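Local coordinates for protein putative branched-chain amino acid aminotransferase IlvE (Streptococcus mutans, PDB 4DQN) that probably transfers the amino group between branched-chain amino acids and 2-oxoglutarate, using pyridoxal 5'-phosphate as cofactor, at residues D10-G15 and Y160-L165; D91-P96 and A187-N192; D174-A179 and L197-V202; E261-M266 and K334-W339; F281-A286 and V314-H319. One frame throughout, in Å; residues are numbered along the deposited sequence.

Contact 1 of 5, residues D10-G15 and Y160-L165; sequences DWKNLG and YFKGGL
Lys12 and Lys162 bring their outer ends together between a loop near the N-terminus and a type II beta turn, Phe161 to Gly164. The turn sits between strands 147-157 and 168-172, where the chain passes from one sheet-built domain of a fold-type IV aminotransferase to the other. What is close-packed here is a short run of methylenes: Lys12 CE lies 3.6 Å from Lys162 CG and the two aliphatic chains cross at a slant. Lys162 leaves with CG anti to the backbone N (chi1 -172°), then bends at chi2 and again at chi4, both away from staggered values, which curls its end beside Lys12. The remainder is loose. Both lysines are exposed and carry like charges, an unfavourable pairing that surrounding solvent would probably screen, and the exact placing of their ends is best read with caution. Each loop is packed elsewhere: Trp11 on Pro119 and Pro120, Leu165 on His319 and Tyr322 of helix 316-329. Next to Lys12, Asn13 ND2 donates to Asp10 OD2 over 3.0 Å, bracing the loop. At the far end of the lysine pair, Lys12 NZ and Lys162 NZ, both donors, stand 3.2 Å apart.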
# COMPACT_ATOMS: atom_id res chain seq x y z
N ASP A 10 -32.09 -10.19 -7.45
CA ASP A 10 -31.87 -10.59 -8.84
C ASP A 10 -30.61 -11.46 -8.94
O ASP A 10 -29.62 -11.05 -9.54
CB ASP A 10 -31.73 -9.34 -9.72
CG ASP A 10 -31.85 -9.66 -11.20
OD1 ASP A 10 -32.22 -10.81 -11.54
OD2 ASP A 10 -31.60 -8.75 -12.03
N TRP A 11 -30.69 -12.66 -8.38
CA TRP A 11 -29.53 -13.54 -8.16
C TRP A 11 -28.58 -13.72 -9.33
O TRP A 11 -27.36 -13.60 -9.18
CB TRP A 11 -29.97 -14.91 -7.66
CG TRP A 11 -30.84 -14.88 -6.44
CD1 TRP A 11 -32.16 -15.22 -6.36
CD2 TRP A 11 -30.44 -14.48 -5.11
NE1 TRP A 11 -32.60 -15.08 -5.06
CE2 TRP A 11 -31.57 -14.62 -4.28
CE3 TRP A 11 -29.24 -14.04 -4.55
CZ2 TRP A 11 -31.54 -14.33 -2.91
CZ3 TRP A 11 -29.21 -13.75 -3.19
CH2 TRP A 11 -30.35 -13.90 -2.39
N LYS A 12 -29.14 -14.01 -10.50
CA LYS A 12 -28.30 -14.24 -11.67
C LYS A 12 -27.62 -12.96 -12.17
O LYS A 12 -26.58 -13.02 -12.82
CB LYS A 12 -29.11 -14.90 -12.79
CG LYS A 12 -29.28 -16.41 -12.61
CD LYS A 12 -30.14 -17.01 -13.71
CE LYS A 12 -29.72 -16.50 -15.08
NZ LYS A 12 -30.64 -16.93 -16.18
N ASN A 13 -28.18 -11.80 -11.84
CA ASN A 13 -27.64 -10.54 -12.37
C ASN A 13 -26.93 -9.67 -11.34
O ASN A 13 -26.64 -8.50 -11.59
CB ASN A 13 -28.73 -9.78 -13.12
CG ASN A 13 -29.38 -10.64 -14.19
OD1 ASN A 13 -28.69 -11.36 -14.92
ND2 ASN A 13 -30.70 -10.59 -14.28
N LEU A 14 -26.64 -10.25 -10.18
CA LEU A 14 -25.67 -9.64 -9.29
C LEU A 14 -24.41 -9.68 -10.10
O LEU A 14 -24.21 -10.57 -10.94
CB LEU A 14 -25.46 -10.49 -8.05
CG LEU A 14 -26.69 -10.64 -7.17
CD1 LEU A 14 -26.35 -11.46 -5.96
CD2 LEU A 14 -27.24 -9.28 -6.77
N GLY A 15 -23.55 -8.71 -9.88
CA GLY A 15 -22.23 -8.82 -10.45
C GLY A 15 -21.35 -9.14 -9.27
O GLY A 15 -21.66 -10.02 -8.46
N TYR A 160 -21.11 -14.59 -12.93
CA TYR A 160 -20.20 -13.93 -13.87
C TYR A 160 -20.05 -14.73 -15.16
O TYR A 160 -19.83 -14.15 -16.23
CB TYR A 160 -18.85 -13.56 -13.22
CG TYR A 160 -17.81 -13.01 -14.18
CD1 TYR A 160 -18.12 -11.98 -15.07
CD2 TYR A 160 -16.51 -13.51 -14.18
CE1 TYR A 160 -17.17 -11.47 -15.95
CE2 TYR A 160 -15.55 -13.01 -15.06
CZ TYR A 160 -15.88 -11.99 -15.93
OH TYR A 160 -14.93 -11.50 -16.79
N PHE A 161 -20.18 -16.05 -15.08
CA PHE A 161 -20.27 -16.88 -16.28
C PHE A 161 -21.65 -17.51 -16.44
O PHE A 161 -21.81 -18.73 -16.52
CB PHE A 161 -19.13 -17.90 -16.36
CG PHE A 161 -17.83 -17.30 -16.81
CD1 PHE A 161 -17.80 -16.45 -17.91
CD2 PHE A 161 -16.66 -17.53 -16.10
CE1 PHE A 161 -16.62 -15.86 -18.32
CE2 PHE A 161 -15.47 -16.94 -16.51
CZ PHE A 161 -15.45 -16.11 -17.61
N LYS A 162 -22.65 -16.63 -16.48
CA LYS A 162 -23.98 -17.00 -16.93
C LYS A 162 -24.00 -16.82 -18.45
O LYS A 162 -23.93 -15.70 -18.97
CB LYS A 162 -25.06 -16.16 -16.24
CG LYS A 162 -26.48 -16.65 -16.53
CD LYS A 162 -26.51 -18.16 -16.75
CE LYS A 162 -27.79 -18.60 -17.44
NZ LYS A 162 -28.65 -19.43 -16.54
N GLY A 163 -24.08 -17.94 -19.15
CA GLY A 163 -23.87 -17.99 -20.58
C GLY A 163 -22.73 -18.96 -20.86
O GLY A 163 -22.36 -19.19 -22.01
N GLY A 164 -22.19 -19.53 -19.78
CA GLY A 164 -21.06 -20.43 -19.87
C GLY A 164 -19.73 -19.70 -19.76
O GLY A 164 -19.70 -18.46 -19.78
N LEU A 165 -18.65 -20.45 -19.64
CA LEU A 165 -17.30 -19.88 -19.64
C LEU A 165 -17.05 -19.13 -20.94
O LEU A 165 -17.42 -19.60 -22.02
CB LEU A 165 -16.26 -20.99 -19.49
CG LEU A 165 -16.07 -21.59 -18.11
CD1 LEU A 165 -15.20 -22.84 -18.17
CD2 LEU A 165 -15.45 -20.56 -17.19

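Contact 2 of 5, residues D91-P96 and A187-N192; sequences DRLLMP and AKVGGN
The Schellman motif that ends helix 79-92 packs through Leu93 and Arg92 against the loop carrying Lys188, the lysine predicted to hold pyridoxal phosphate in this class-IV aminotransferase, though no cofactor is attached here. Leu93, the first residue to leave the helix, straddles one methyl of Val189: Leu93 CD2 is 3.5 Å from Val189 CG1, and Leu93 CD1 is 3.6 Å from that same CG1. The first of these is tight for two carbons. Val189 offers CG1 because that branch is anti to its carbonyl carbon (chi1 -60°). Just before Leu93 in the chain, Arg92 contributes aliphatic chain and not charge, its CG lying 4.3 Å from Ala187 CB. Leu94, with positive phi, completes the helix ending, its N bonded to Asp91 O at 3.2 Å. Between the two packed residues Lys188 forms the centre of an inverse gamma turn, in which Val189 N makes a weak bond to Ala187 O. The side chain of Lys188 runs off to pack on Phe61, and Lys188 NZ is hydrogen-bonded to Tyr193 OH. The second subunit also comes close, Ala194 of that chain resting on Leu93. The chemistry is therefore wholly apolar across the two segments, implying that shape, not directed bonding, matches the residues flanking the predicted cofactor lysine to the helix end, while the polar end of Lys188 is left to other partners.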
# COMPACT_ATOMS: atom_id res chain seq x y z
N ASP A 91 2.22 -11.32 9.10
CA ASP A 91 3.62 -11.37 9.49
C ASP A 91 4.44 -10.38 8.68
O ASP A 91 5.29 -9.67 9.21
CB ASP A 91 4.21 -12.76 9.22
CG ASP A 91 3.78 -13.80 10.24
OD1 ASP A 91 3.23 -13.45 11.32
OD2 ASP A 91 4.02 -15.00 9.97
N ARG A 92 4.19 -10.34 7.37
CA ARG A 92 4.94 -9.46 6.47
C ARG A 92 4.74 -7.99 6.82
O ARG A 92 5.65 -7.16 6.63
CB ARG A 92 4.51 -9.72 5.02
CG ARG A 92 5.31 -8.95 3.99
CD ARG A 92 6.77 -9.40 3.91
NE ARG A 92 7.50 -8.58 2.95
CZ ARG A 92 8.69 -8.88 2.43
NH1 ARG A 92 9.30 -10.01 2.77
NH2 ARG A 92 9.26 -8.05 1.56
N LEU A 93 3.57 -7.66 7.34
CA LEU A 93 3.25 -6.27 7.67
C LEU A 93 3.28 -6.01 9.17
O LEU A 93 2.78 -4.97 9.63
CB LEU A 93 1.87 -5.90 7.13
CG LEU A 93 1.88 -5.21 5.77
CD1 LEU A 93 2.42 -6.09 4.67
CD2 LEU A 93 0.47 -4.74 5.44
N LEU A 94 3.87 -6.94 9.93
CA LEU A 94 3.99 -6.79 11.38
C LEU A 94 2.63 -6.58 12.06
O LEU A 94 2.52 -5.78 12.99
CB LEU A 94 4.92 -5.60 11.72
CG LEU A 94 6.41 -5.89 11.94
CD1 LEU A 94 6.87 -7.08 11.16
CD2 LEU A 94 7.27 -4.66 11.62
N MET A 95 1.60 -7.28 11.57
CA MET A 95 0.29 -7.28 12.21
C MET A 95 0.15 -8.60 12.95
O MET A 95 0.69 -9.61 12.51
CB MET A 95 -0.84 -7.16 11.16
CG MET A 95 -0.79 -5.83 10.38
SD MET A 95 -2.34 -5.41 9.53
CE MET A 95 -2.14 -6.44 8.10
N PRO A 96 -0.56 -8.60 14.10
CA PRO A 96 -0.75 -9.86 14.84
C PRO A 96 -1.62 -10.82 14.05
O PRO A 96 -2.57 -10.38 13.38
CB PRO A 96 -1.51 -9.41 16.10
CG PRO A 96 -2.16 -8.07 15.71
CD PRO A 96 -1.16 -7.44 14.77
N ALA A 187 1.95 -10.98 -0.38
CA ALA A 187 1.04 -10.66 0.72
C ALA A 187 -0.20 -9.96 0.16
O ALA A 187 -0.08 -9.05 -0.67
CB ALA A 187 1.77 -9.75 1.73
N LYS A 188 -1.39 -10.38 0.59
CA LYS A 188 -2.63 -9.77 0.11
C LYS A 188 -2.88 -8.44 0.82
O LYS A 188 -3.70 -8.36 1.74
CB LYS A 188 -3.81 -10.72 0.32
CG LYS A 188 -5.00 -10.49 -0.63
CD LYS A 188 -5.88 -11.74 -0.65
CE LYS A 188 -7.07 -11.58 -1.58
NZ LYS A 188 -6.66 -11.37 -3.00
N VAL A 189 -2.16 -7.40 0.39
CA VAL A 189 -2.25 -6.10 1.05
C VAL A 189 -2.63 -5.00 0.06
O VAL A 189 -2.31 -5.08 -1.13
CB VAL A 189 -0.92 -5.73 1.76
CG1 VAL A 189 -0.59 -6.77 2.80
CG2 VAL A 189 0.22 -5.64 0.75
N GLY A 190 -3.30 -3.98 0.56
CA GLY A 190 -3.75 -2.87 -0.27
C GLY A 190 -2.69 -2.23 -1.15
O GLY A 190 -2.99 -1.77 -2.26
N GLY A 191 -1.44 -2.19 -0.68
CA GLY A 191 -0.38 -1.53 -1.43
C GLY A 191 -0.19 -2.09 -2.83
O GLY A 191 0.06 -1.35 -3.79
N ASN A 192 -0.32 -3.42 -2.96
CA ASN A 192 -0.18 -4.07 -4.26
C ASN A 192 -1.31 -3.65 -5.18
O ASN A 192 -1.12 -3.49 -6.38
CB ASN A 192 -0.22 -5.60 -4.11
CG ASN A 192 0.86 -6.13 -3.19
OD1 ASN A 192 1.85 -5.44 -2.92
ND2 ASN A 192 0.68 -7.37 -2.71

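Contact 3 of 5, residues D174-A179 and L197-V202; sequences DDYDRA and LLPGKV
Tyr176 and Pro199 mark the nearest approach of the two backbones, their CA atoms 6.4 Å apart, where an irregular loop passes beside helix 190-205. The helix is kinked at Pro199, whose ring nitrogen makes no bond to the preceding turn. Against this surface lies one aromatic side chain. The Tyr176 ring is laid over the proline, with Pro199 CD on one of its faces, and the closest atoms are Tyr176 CG and Pro199 CB at 3.7 Å. With CG anti to the carbonyl carbon (chi1 -57°), the ring leans out over the helix. Farther along it, Tyr176 CE2 comes within 3.9 Å of Leu198 CD2, a slanting approach that belongs to neither face nor edge. The loop joins strand 168-172 of the mixed sheet to the helix, so the tyrosine closes a short connection back onto the element that follows it. This side of the domain also meets its partner in the dimer: Arg92 of the second subunit packs on Tyr176, and His182 N of that subunit bonds Asp177 OD2. Pro199 also touches Tyr213 of strand 211-214. At the outer end of the ring, Tyr176 OH is 3.9 Å from Val202 CG2, a van der Waals touch between a hydroxyl oxygen and a methyl.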
# COMPACT_ATOMS: atom_id res chain seq x y z
N ASP A 174 4.69 -3.52 -19.89
CA ASP A 174 5.94 -3.66 -19.13
C ASP A 174 6.39 -2.46 -18.29
O ASP A 174 7.32 -2.60 -17.48
CB ASP A 174 7.08 -4.12 -20.05
CG ASP A 174 6.94 -5.56 -20.46
OD1 ASP A 174 7.08 -6.42 -19.57
OD2 ASP A 174 6.68 -5.84 -21.66
N ASP A 175 5.77 -1.30 -18.47
CA ASP A 175 6.14 -0.13 -17.66
C ASP A 175 5.32 0.06 -16.36
O ASP A 175 5.29 1.16 -15.80
CB ASP A 175 6.12 1.16 -18.51
CG ASP A 175 4.84 1.33 -19.30
OD1 ASP A 175 4.15 0.32 -19.56
OD2 ASP A 175 4.53 2.48 -19.70
N TYR A 176 4.68 -1.01 -15.88
CA TYR A 176 4.05 -1.01 -14.54
C TYR A 176 4.33 -2.30 -13.77
O TYR A 176 4.30 -3.40 -14.34
CB TYR A 176 2.52 -0.78 -14.62
CG TYR A 176 2.12 0.49 -15.32
CD1 TYR A 176 1.72 0.48 -16.65
CD2 TYR A 176 2.14 1.72 -14.66
CE1 TYR A 176 1.35 1.63 -17.30
CE2 TYR A 176 1.76 2.88 -15.30
CZ TYR A 176 1.37 2.83 -16.62
OH TYR A 176 1.00 3.98 -17.29
N ASP A 177 4.62 -2.17 -12.48
CA ASP A 177 4.74 -3.33 -11.61
C ASP A 177 3.69 -3.23 -10.50
O ASP A 177 3.47 -2.14 -9.96
CB ASP A 177 6.13 -3.40 -10.96
CG ASP A 177 7.26 -3.49 -11.98
OD1 ASP A 177 7.16 -4.30 -12.94
OD2 ASP A 177 8.27 -2.76 -11.80
N ARG A 178 3.05 -4.34 -10.16
CA ARG A 178 2.15 -4.31 -9.01
C ARG A 178 2.93 -4.55 -7.71
O ARG A 178 2.45 -4.23 -6.62
CB ARG A 178 0.98 -5.29 -9.16
CG ARG A 178 1.35 -6.76 -9.13
CD ARG A 178 0.26 -7.53 -8.40
NE ARG A 178 -1.08 -7.11 -8.83
CZ ARG A 178 -2.17 -7.17 -8.07
NH1 ARG A 178 -2.10 -7.63 -6.83
NH2 ARG A 178 -3.34 -6.76 -8.56
N ALA A 179 4.14 -5.09 -7.83
CA ALA A 179 4.97 -5.38 -6.66
C ALA A 179 6.47 -5.37 -6.99
O ALA A 179 6.87 -5.61 -8.14
CB ALA A 179 4.58 -6.71 -6.05
N LEU A 197 -3.99 0.15 -9.88
CA LEU A 197 -5.12 0.98 -10.33
C LEU A 197 -4.86 1.63 -11.69
O LEU A 197 -5.69 1.56 -12.61
CB LEU A 197 -5.48 2.05 -9.30
CG LEU A 197 -6.11 1.55 -8.00
CD1 LEU A 197 -6.19 2.69 -6.97
CD2 LEU A 197 -7.49 0.99 -8.29
N LEU A 198 -3.70 2.27 -11.83
CA LEU A 198 -3.38 2.96 -13.08
C LEU A 198 -3.18 1.98 -14.26
O LEU A 198 -3.78 2.18 -15.31
CB LEU A 198 -2.18 3.91 -12.91
CG LEU A 198 -1.66 4.73 -14.10
CD1 LEU A 198 -2.78 5.57 -14.72
CD2 LEU A 198 -0.50 5.64 -13.65
N PRO A 199 -2.35 0.93 -14.09
CA PRO A 199 -2.25 -0.01 -15.22
C PRO A 199 -3.58 -0.68 -15.57
O PRO A 199 -3.84 -0.91 -16.76
CB PRO A 199 -1.22 -1.06 -14.75
CG PRO A 199 -1.03 -0.82 -13.26
CD PRO A 199 -1.31 0.65 -13.07
N GLY A 200 -4.40 -0.97 -14.57
CA GLY A 200 -5.74 -1.48 -14.83
C GLY A 200 -6.49 -0.54 -15.77
O GLY A 200 -7.04 -0.98 -16.78
N LYS A 201 -6.50 0.74 -15.43
CA LYS A 201 -7.19 1.75 -16.25
C LYS A 201 -6.63 1.77 -17.68
O LYS A 201 -7.39 1.85 -18.65
CB LYS A 201 -7.05 3.14 -15.60
CG LYS A 201 -7.68 4.28 -16.41
CD LYS A 201 -7.70 5.57 -15.59
CE LYS A 201 -8.35 6.72 -16.35
NZ LYS A 201 -7.50 7.20 -17.47
N VAL A 202 -5.31 1.70 -17.80
CA VAL A 202 -4.65 1.63 -19.10
C VAL A 202 -5.16 0.43 -19.91
O VAL A 202 -5.51 0.57 -21.09
CB VAL A 202 -3.11 1.56 -18.96
CG1 VAL A 202 -2.45 1.34 -20.32
CG2 VAL A 202 -2.58 2.83 -18.30

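Contact 4 of 5, residues E261-M266 and K334-W339; sequences EHRFGM and KAPEGW
Arg263 meets Lys334 through a single backbone oxygen: its NH2 donates to Lys334 O over 2.5 Å. That length is shorter than usual and the N-H...O angle of 121° is well bent, so the bond's details are doubtful although the pairing itself is plain. The carbonyl oxygen stands at the edge of the guanidinium, near its plane. On an oblique line from the same group, Pro336 CD approaches Arg263 NH2 to 3.6 Å. The chain of Arg263 reaches across by bending at chi2 (-67°) and again at chi3. Its strongest polar partner lies elsewhere, a salt bridge from Arg263 NE to Glu324 of helix 316-329, which gives the guanidinium a second polar partner. Two features of the fold set the partners in place. Arg263 lies near the C-terminal end of the helix that begins at 251; Gly265, with positive phi, is the first residue to leave helical angles, and its N is bonded to Glu261 O at 3.0 Å. Pro336 begins a type II beta turn closing at Trp339, just ahead of strand 340-342 at the edge of the antiparallel sheet. Within that turn Pro336 CG sits 3.4 Å above the centre of the Trp339 ring. Farther out, Tyr258 meets both Pro336 and Trp339, and Arg78 makes a cation-pi contact with the indole.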
# COMPACT_ATOMS: atom_id res chain seq x y z
N GLU A 261 -3.83 -33.00 -10.95
CA GLU A 261 -3.09 -34.22 -10.67
C GLU A 261 -4.01 -35.35 -10.22
O GLU A 261 -4.05 -36.42 -10.84
CB GLU A 261 -2.01 -33.99 -9.60
CG GLU A 261 -1.18 -35.24 -9.27
CD GLU A 261 -0.10 -35.00 -8.23
OE1 GLU A 261 0.19 -33.82 -7.91
OE2 GLU A 261 0.47 -35.98 -7.72
N HIS A 262 -4.76 -35.13 -9.14
CA HIS A 262 -5.43 -36.24 -8.46
C HIS A 262 -6.77 -36.66 -9.08
O HIS A 262 -7.30 -37.73 -8.75
CB HIS A 262 -5.58 -35.93 -6.96
CG HIS A 262 -4.27 -35.75 -6.26
ND1 HIS A 262 -3.35 -36.77 -6.13
CD2 HIS A 262 -3.71 -34.67 -5.66
CE1 HIS A 262 -2.29 -36.33 -5.48
NE2 HIS A 262 -2.48 -35.06 -5.19
N ARG A 263 -7.31 -35.83 -9.96
CA ARG A 263 -8.56 -36.18 -10.65
C ARG A 263 -8.30 -36.46 -12.12
O ARG A 263 -8.98 -37.29 -12.73
CB ARG A 263 -9.58 -35.04 -10.52
CG ARG A 263 -9.99 -34.70 -9.10
CD ARG A 263 -10.77 -35.84 -8.51
NE ARG A 263 -11.81 -35.37 -7.61
CZ ARG A 263 -11.61 -35.23 -6.31
NH1 ARG A 263 -10.42 -35.54 -5.85
NH2 ARG A 263 -12.55 -34.83 -5.49
N PHE A 264 -7.34 -35.75 -12.70
CA PHE A 264 -7.15 -35.85 -14.15
C PHE A 264 -5.84 -36.50 -14.58
O PHE A 264 -5.60 -36.69 -15.77
CB PHE A 264 -7.35 -34.48 -14.80
CG PHE A 264 -8.74 -33.94 -14.64
CD1 PHE A 264 -9.03 -33.03 -13.63
CD2 PHE A 264 -9.76 -34.37 -15.47
CE1 PHE A 264 -10.33 -32.53 -13.48
CE2 PHE A 264 -11.06 -33.89 -15.32
CZ PHE A 264 -11.34 -32.97 -14.32
N GLY A 265 -5.01 -36.87 -13.61
CA GLY A 265 -3.77 -37.57 -13.90
C GLY A 265 -2.75 -36.73 -14.66
O GLY A 265 -1.88 -37.27 -15.36
N MET A 266 -2.86 -35.40 -14.53
CA MET A 266 -1.96 -34.48 -15.20
C MET A 266 -0.77 -34.15 -14.33
O MET A 266 -0.86 -34.15 -13.10
CB MET A 266 -2.67 -33.16 -15.55
CG MET A 266 -3.89 -33.31 -16.44
SD MET A 266 -4.87 -31.78 -16.51
CE MET A 266 -3.83 -30.74 -17.54
N LYS A 334 -17.69 -35.15 -5.26
CA LYS A 334 -17.01 -35.54 -4.02
C LYS A 334 -15.73 -34.73 -3.81
O LYS A 334 -14.92 -34.59 -4.74
CB LYS A 334 -16.64 -37.02 -4.00
CG LYS A 334 -16.28 -37.54 -2.61
CD LYS A 334 -15.37 -38.77 -2.67
CE LYS A 334 -15.52 -39.66 -1.45
NZ LYS A 334 -15.58 -38.94 -0.15
N ALA A 335 -15.54 -34.22 -2.60
CA ALA A 335 -14.42 -33.32 -2.31
C ALA A 335 -13.18 -34.07 -1.87
O ALA A 335 -13.28 -35.17 -1.32
CB ALA A 335 -14.81 -32.34 -1.22
N PRO A 336 -12.00 -33.46 -2.07
CA PRO A 336 -10.84 -34.03 -1.39
C PRO A 336 -11.05 -33.93 0.11
O PRO A 336 -11.84 -33.09 0.56
CB PRO A 336 -9.69 -33.11 -1.83
CG PRO A 336 -10.14 -32.55 -3.16
CD PRO A 336 -11.63 -32.38 -3.01
N GLU A 337 -10.36 -34.77 0.88
CA GLU A 337 -10.43 -34.72 2.34
C GLU A 337 -10.04 -33.34 2.89
O GLU A 337 -9.04 -32.76 2.46
CB GLU A 337 -9.50 -35.77 2.93
CG GLU A 337 -9.82 -36.16 4.36
CD GLU A 337 -11.04 -37.05 4.46
OE1 GLU A 337 -11.69 -37.30 3.41
OE2 GLU A 337 -11.35 -37.51 5.58
N GLY A 338 -10.84 -32.82 3.81
CA GLY A 338 -10.50 -31.59 4.52
C GLY A 338 -10.81 -30.28 3.82
O GLY A 338 -10.56 -29.21 4.38
N TRP A 339 -11.35 -30.33 2.61
CA TRP A 339 -11.62 -29.11 1.84
C TRP A 339 -12.92 -28.40 2.20
O TRP A 339 -12.99 -27.17 2.20
CB TRP A 339 -11.64 -29.39 0.34
CG TRP A 339 -10.29 -29.53 -0.28
CD1 TRP A 339 -9.12 -29.86 0.35
CD2 TRP A 339 -9.97 -29.37 -1.66
NE1 TRP A 339 -8.09 -29.91 -0.57
CE2 TRP A 339 -8.58 -29.61 -1.81
CE3 TRP A 339 -10.72 -29.04 -2.80
CZ2 TRP A 339 -7.93 -29.53 -3.05
CZ3 TRP A 339 -10.07 -28.96 -4.03
CH2 TRP A 339 -8.69 -29.21 -4.14

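Contact 5 of 5, residues F281-A286 and V314-H319; sequences FVEAGA and VGPVTH
Glu283 grips the start of helix 316-329 with both oxygens of its carboxylate. OE1 accepts twice, from Thr318 N at 2.7 Å (N-H...O angle 155°) on its syn lone pair and from Thr318 OG1, also 2.7 Å away, close to the C-O line. OE2 uses its own syn lone pair for Val317 N, at 3.0 Å. Three bonds thus hold the buried group and fix its rotation, and the helix's positive end would probably favour the charged form. An extended chain, chi2 175°, carries it straight out from the strand. A water donates to Ala284 O and Thr318 OG1, tying the strand to the helix a second time. Around the acid the packing is close: Gly315 CA lies 3.4 Å from Glu283 CD. On the strand side, Val282 and Glu283 form a classic beta bulge facing Ile233. With Gly315 at the N-cap position, a carboxylate from strand 281-288 takes up first-turn amides of helix 316-329, joining the mixed sheet to the helix start.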
# COMPACT_ATOMS: atom_id res chain seq x y z
N PHE A 281 1.72 -23.28 -24.75
CA PHE A 281 0.41 -23.50 -24.13
C PHE A 281 -0.76 -23.57 -25.11
O PHE A 281 -1.00 -22.64 -25.88
CB PHE A 281 0.16 -22.47 -23.04
CG PHE A 281 1.19 -22.50 -21.96
CD1 PHE A 281 1.32 -23.62 -21.16
CD2 PHE A 281 2.04 -21.41 -21.76
CE1 PHE A 281 2.28 -23.68 -20.17
CE2 PHE A 281 3.01 -21.46 -20.76
CZ PHE A 281 3.13 -22.60 -19.96
N VAL A 282 -1.48 -24.68 -25.06
CA VAL A 282 -2.64 -24.91 -25.93
C VAL A 282 -3.89 -24.23 -25.34
O VAL A 282 -4.82 -23.87 -26.07
CB VAL A 282 -2.82 -26.43 -26.16
CG1 VAL A 282 -4.25 -26.80 -26.39
CG2 VAL A 282 -1.97 -26.89 -27.34
N GLU A 283 -3.89 -24.06 -24.02
CA GLU A 283 -4.93 -23.29 -23.33
C GLU A 283 -4.30 -22.47 -22.21
O GLU A 283 -3.27 -22.87 -21.65
CB GLU A 283 -5.99 -24.21 -22.71
CG GLU A 283 -6.78 -25.08 -23.67
CD GLU A 283 -7.72 -26.03 -22.92
OE1 GLU A 283 -8.25 -25.63 -21.86
OE2 GLU A 283 -7.92 -27.17 -23.38
N ALA A 284 -4.92 -21.36 -21.86
CA ALA A 284 -4.46 -20.54 -20.74
C ALA A 284 -5.63 -19.87 -20.05
O ALA A 284 -6.65 -19.60 -20.68
CB ALA A 284 -3.47 -19.49 -21.22
N GLY A 285 -5.48 -19.58 -18.76
CA GLY A 285 -6.49 -18.82 -18.05
C GLY A 285 -5.97 -18.14 -16.80
O GLY A 285 -4.79 -18.25 -16.45
N ALA A 286 -6.87 -17.42 -16.14
CA ALA A 286 -6.59 -16.82 -14.85
C ALA A 286 -7.45 -17.53 -13.83
O ALA A 286 -8.57 -17.95 -14.14
CB ALA A 286 -6.93 -15.33 -14.88
N VAL A 314 -13.87 -21.75 -25.35
CA VAL A 314 -12.95 -22.11 -24.29
C VAL A 314 -12.53 -23.57 -24.40
O VAL A 314 -13.33 -24.44 -24.77
CB VAL A 314 -13.52 -21.73 -22.89
CG1 VAL A 314 -14.98 -21.35 -23.00
CG2 VAL A 314 -13.29 -22.82 -21.86
N GLY A 315 -11.25 -23.82 -24.13
CA GLY A 315 -10.68 -25.14 -24.31
C GLY A 315 -11.27 -26.21 -23.41
O GLY A 315 -11.80 -25.91 -22.34
N PRO A 316 -11.17 -27.47 -23.86
CA PRO A 316 -11.69 -28.65 -23.17
C PRO A 316 -11.10 -28.88 -21.79
O PRO A 316 -11.84 -29.28 -20.89
CB PRO A 316 -11.29 -29.80 -24.11
CG PRO A 316 -10.21 -29.23 -25.01
CD PRO A 316 -10.63 -27.81 -25.19
N VAL A 317 -9.79 -28.66 -21.62
CA VAL A 317 -9.15 -28.95 -20.35
C VAL A 317 -9.57 -27.91 -19.32
O VAL A 317 -9.87 -28.24 -18.17
CB VAL A 317 -7.60 -29.00 -20.48
CG1 VAL A 317 -6.94 -29.21 -19.11
CG2 VAL A 317 -7.18 -30.11 -21.45
N THR A 318 -9.62 -26.65 -19.75
CA THR A 318 -10.14 -25.57 -18.90
C THR A 318 -11.57 -25.91 -18.47
O THR A 318 -11.91 -25.82 -17.30
CB THR A 318 -10.12 -24.20 -19.63
OG1 THR A 318 -8.77 -23.83 -19.92
CG2 THR A 318 -10.74 -23.11 -18.75
N HIS A 319 -12.39 -26.33 -19.43
CA HIS A 319 -13.77 -26.72 -19.12
C HIS A 319 -13.84 -27.80 -18.06
O HIS A 319 -14.66 -27.74 -17.15
CB HIS A 319 -14.47 -27.21 -20.39
CG HIS A 319 -15.33 -26.18 -21.05
ND1 HIS A 319 -15.04 -25.65 -22.29
CD2 HIS A 319 -16.49 -25.60 -20.66
CE1 HIS A 319 -15.97 -24.78 -22.63
NE2 HIS A 319 -16.87 -24.73 -21.65
O HOH W 1 -8.72 -21.45 -20.72

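In the fold
Contacts 2 and 5 are buried, contact 1 lies at the surface, and contacts 3 and 4 are intermediate. Their chemistry varies accordingly: methyl packing in contact 2, aromatic cover of a helix in contact 3, a buried carboxylate on helix amides in contact 5, an arginine on a carbonyl in contact 4, and two like charges in contact 1. Contacts 2 and 3 share helix 190-205 and both meet the second subunit, whereas contacts 1, 4 and 5 gather round helix 316-329. Contact 5 touches contact 1 through Leu165 and His319, and contact 4 through Met266 and Val317. Contacts 3 and 4, their centres 35 Å apart, lie on opposite sides of the chain's centre.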